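Local coordinates for Alpha/beta hydrolase fold protein (Marinomonas mediterranea, PDB 6CXT) that probably carries, on the phosphopantetheine arm of this N-terminal carrier domain, the acyl thioester that a flavin-dependent enzyme oxidises to a pyrrole, at residues L36-L41 and E61-V66. Residues are numbered along the deposited sequence; the frame is centred on the assembly and turned at random.
Sequences LSMVLL and EHFENV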
ATOM      1  N   LEU A  36       4.285  25.124  15.505  1.00 21.31           N
ATOM      2  CA  LEU A  36       4.986  24.829  14.223  1.00 22.28           C
ATOM      3  C   LEU A  36       5.756  26.094  13.719  1.00 22.60           C
ATOM      4  O   LEU A  36       6.956  25.988  13.441  1.00 21.93           O
ATOM      5  CB  LEU A  36       3.992  24.345  13.179  1.00 21.53           C
ATOM      6  CG  LEU A  36       3.342  22.979  13.594  1.00 24.34           C
ATOM      7  CD1 LEU A  36       2.473  22.496  12.470  1.00 25.97           C
ATOM      8  CD2 LEU A  36       4.326  21.865  13.950  1.00 23.39           C
ATOM      9  N   SER A  37       5.061  27.238  13.620  1.00 21.69           N
ATOM     10  CA  SER A  37       5.740  28.446  13.079  0.77 22.84           C
ATOM     11  C   SER A  37       6.877  28.878  13.979  1.00 24.12           C
ATOM     12  O   SER A  37       7.867  29.423  13.469  1.00 25.48           O
ATOM     13  CB  SER A  37       4.779  29.566  12.778  0.77 23.54           C
ATOM     14  OG  SER A  37       4.050  29.899  13.959  0.77 24.09           O
ATOM     15  N   MET A  38       6.799  28.571  15.275  1.00 24.74           N
ATOM     16  CA  MET A  38       7.875  28.925  16.208  1.00 26.22           C
ATOM     17  C   MET A  38       9.159  28.216  15.833  1.00 27.07           C
ATOM     18  O   MET A  38      10.226  28.808  15.825  1.00 23.27           O
ATOM     19  CB  MET A  38       7.449  28.651  17.664  1.00 26.91           C
ATOM     20  CG  MET A  38       8.499  28.910  18.734  1.00 34.27           C
ATOM     21  SD  MET A  38       8.816  30.713  18.881  1.00 37.71           S
ATOM     22  CE  MET A  38       7.232  31.377  19.427  1.00 35.06           C
ATOM     23  N   VAL A  39       9.052  26.938  15.450  1.00 24.97           N
ATOM     24  CA  VAL A  39      10.230  26.170  15.064  1.00 23.13           C
ATOM     25  C   VAL A  39      10.916  26.832  13.868  1.00 21.02           C
ATOM     26  O   VAL A  39      12.137  26.943  13.839  1.00 24.25           O
ATOM     27  CB  VAL A  39       9.880  24.660  14.787  1.00 24.91           C
ATOM     28  CG1 VAL A  39      11.157  23.878  14.397  1.00 26.67           C
ATOM     29  CG2 VAL A  39       9.307  24.055  16.066  1.00 23.71           C
ATOM     30  N   LEU A  40      10.132  27.231  12.887  1.00 21.60           N
ATOM     31  CA  LEU A  40      10.707  27.804  11.659  1.00 24.89           C
ATOM     32  C   LEU A  40      11.347  29.198  12.013  1.00 27.99           C
ATOM     33  O   LEU A  40      12.442  29.557  11.544  1.00 25.00           O
ATOM     34  CB  LEU A  40       9.608  27.968  10.591  1.00 23.55           C
ATOM     35  CG  LEU A  40       8.968  26.613  10.110  1.00 26.78           C
ATOM     36  CD1 LEU A  40       7.961  26.879   9.020  1.00 25.75           C
ATOM     37  CD2 LEU A  40      10.043  25.659   9.645  1.00 25.59           C
ATOM     38  N   LEU A  41      10.623  29.964  12.829  1.00 28.11           N
ATOM     39  CA  LEU A  41      11.124  31.292  13.244  1.00 28.14           C
ATOM     40  C   LEU A  41      12.448  31.116  14.013  1.00 29.85           C
ATOM     41  O   LEU A  41      13.446  31.764  13.689  1.00 34.23           O
ATOM     42  CB  LEU A  41      10.071  31.985  14.114  1.00 30.22           C
ATOM     43  CG  LEU A  41      10.452  33.415  14.625  1.00 29.52           C
ATOM     44  CD1 LEU A  41      10.625  34.407  13.472  1.00 31.38           C
ATOM     45  CD2 LEU A  41       9.363  33.900  15.573  1.00 30.56           C
ATOM     46  N   GLU A  61       6.185  38.246  26.566  1.00 40.24           N
ATOM     47  CA  GLU A  61       6.771  39.607  26.579  1.00 46.08           C
ATOM     48  C   GLU A  61       7.605  39.752  25.302  1.00 45.29           C
ATOM     49  O   GLU A  61       7.347  40.649  24.486  1.00 41.97           O
ATOM     50  CB  GLU A  61       7.592  39.907  27.854  1.00 45.62           C
ATOM     51  CG  GLU A  61       6.796  39.809  29.171  1.00 61.19           C
ATOM     52  CD  GLU A  61       6.918  38.441  29.901  1.00 69.51           C
ATOM     53  OE1 GLU A  61       7.934  38.248  30.621  1.00 71.93           O
ATOM     54  OE2 GLU A  61       6.004  37.565  29.788  1.00 60.08           O
ATOM     55  N   HIS A  62       8.557  38.838  25.105  1.00 37.89           N
ATOM     56  CA  HIS A  62       9.391  38.881  23.899  1.00 40.41           C
ATOM     57  C   HIS A  62       8.689  38.613  22.556  1.00 36.12           C
ATOM     58  O   HIS A  62       9.096  39.188  21.540  1.00 36.61           O
ATOM     59  CB  HIS A  62      10.608  37.985  24.064  1.00 38.64           C
ATOM     60  CG  HIS A  62      11.390  38.286  25.300  1.00 45.64           C
ATOM     61  ND1 HIS A  62      11.731  37.320  26.224  1.00 46.45           N
ATOM     62  CD2 HIS A  62      11.870  39.458  25.785  1.00 45.90           C
ATOM     63  CE1 HIS A  62      12.408  37.880  27.213  1.00 47.97           C
ATOM     64  NE2 HIS A  62      12.506  39.175  26.972  1.00 47.19           N
ATOM     65  N   PHE A  63       7.636  37.796  22.541  1.00 31.16           N
ATOM     66  CA  PHE A  63       7.056  37.334  21.264  1.00 29.71           C
ATOM     67  C   PHE A  63       5.767  38.017  20.976  1.00 35.42           C
ATOM     68  O   PHE A  63       5.012  37.657  20.050  1.00 31.69           O
ATOM     69  CB  PHE A  63       6.961  35.806  21.204  1.00 28.03           C
ATOM     70  CG  PHE A  63       8.300  35.150  21.056  1.00 27.20           C
ATOM     71  CD1 PHE A  63       9.158  34.978  22.162  1.00 27.27           C
ATOM     72  CD2 PHE A  63       8.753  34.758  19.780  1.00 27.56           C
ATOM     73  CE1 PHE A  63      10.434  34.395  22.007  1.00 28.28           C
ATOM     74  CE2 PHE A  63      10.014  34.195  19.627  1.00 26.71           C
ATOM     75  CZ  PHE A  63      10.849  33.988  20.731  1.00 27.64           C
ATOM     76  N   GLU A  64       5.551  39.108  21.700  1.00 30.83           N
ATOM     77  CA  GLU A  64       4.344  39.855  21.467  1.00 28.08           C
ATOM     78  C   GLU A  64       4.222  40.312  20.023  1.00 27.16           C
ATOM     79  O   GLU A  64       3.144  40.193  19.393  1.00 29.62           O
ATOM     80  CB  GLU A  64       4.288  41.061  22.441  1.00 32.40           C
ATOM     81  CG  GLU A  64       2.993  41.813  22.287  1.00 32.72           C
ATOM     82  CD  GLU A  64       2.878  43.035  23.172  1.00 39.75           C
ATOM     83  OE1 GLU A  64       3.847  43.413  23.891  1.00 34.84           O
ATOM     84  OE2 GLU A  64       1.780  43.602  23.110  1.00 39.59           O
ATOM     85  N   ASN A  65       5.303  40.843  19.472  1.00 30.93           N
ATOM     86  CA  ASN A  65       5.253  41.375  18.120  1.00 29.31           C
ATOM     87  C   ASN A  65       6.675  41.414  17.611  1.00 24.69           C
ATOM     88  O   ASN A  65       7.614  41.025  18.344  1.00 27.31           O
ATOM     89  CB  ASN A  65       4.589  42.778  18.078  1.00 32.39           C
ATOM     90  CG  ASN A  65       5.263  43.772  19.045  1.00 34.53           C
ATOM     91  OD1 ASN A  65       6.501  43.870  19.089  1.00 31.94           O
ATOM     92  ND2 ASN A  65       4.440  44.477  19.855  1.00 32.85           N
ATOM     93  N   VAL A  66       6.827  41.860  16.354  1.00 27.02           N
ATOM     94  CA  VAL A  66       8.153  41.918  15.711  1.00 30.15           C
ATOM     95  C   VAL A  66       9.132  42.866  16.474  1.00 31.71           C
ATOM     96  O   VAL A  66      10.326  42.558  16.668  1.00 29.87           O
ATOM     97  CB  VAL A  66       8.018  42.245  14.195  1.00 32.37           C
ATOM     98  CG1 VAL A  66       9.362  42.551  13.550  1.00 31.20           C
ATOM     99  CG2 VAL A  66       7.375  41.053  13.442  1.00 32.65           C
TER
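Met-38 and Phe-63 meet in a Met-aromatic contact inside the helical bundle of a phosphopantetheine carrier domain, joining helix 35-49 to the loop that leads into helix 66-75. The sulfur evidence is direct: Met-38 SD lies 4.4 Å from the centroid of the Phe-63 ring, 37° off the ring normal, so its approach is oblique. The CD2-CE2 side of the ring takes both the sulfur and the terminal methyl, with Met-38 CE 3.7 Å from Phe-63 CD2 and Met-38 SD 3.8 Å from Phe-63 CE2. Met-38 leaves its helix with CG anti to the backbone N (chi1 177°), and bends at chi2 and chi3 then turn the methyl onto Phe-63 CD2. Leu-41, one turn further along, comes instead to the ring edge near its plane. Leu-33 also touches all three side chains, and Leu-69 and Leu-72 of helix 66-75 pack on Phe-63. An alanine in place of Met-38 would probably leave that side of the Phe-63 ring without its sulfur and methyl partners and weaken the tie between helix and loop. The solvent side is polar: Glu-61 and Glu-64 are exposed. Leu-36, by contrast, lies on the carrier-dehydrogenase interface, where it touches the pyrrolyl-phosphopantetheine and packs on Leu-372 of the butyryl-CoA dehydrogenase chain. Backbone separation supports a contact made by side chains alone, since the nearest CA atoms, of Met-38 and Phe-63, are 9.8 Å apart and no hydrogen bond crosses. At the ring edge, Leu-41 CD2 stops 4.1 Å from Phe-63 CE2.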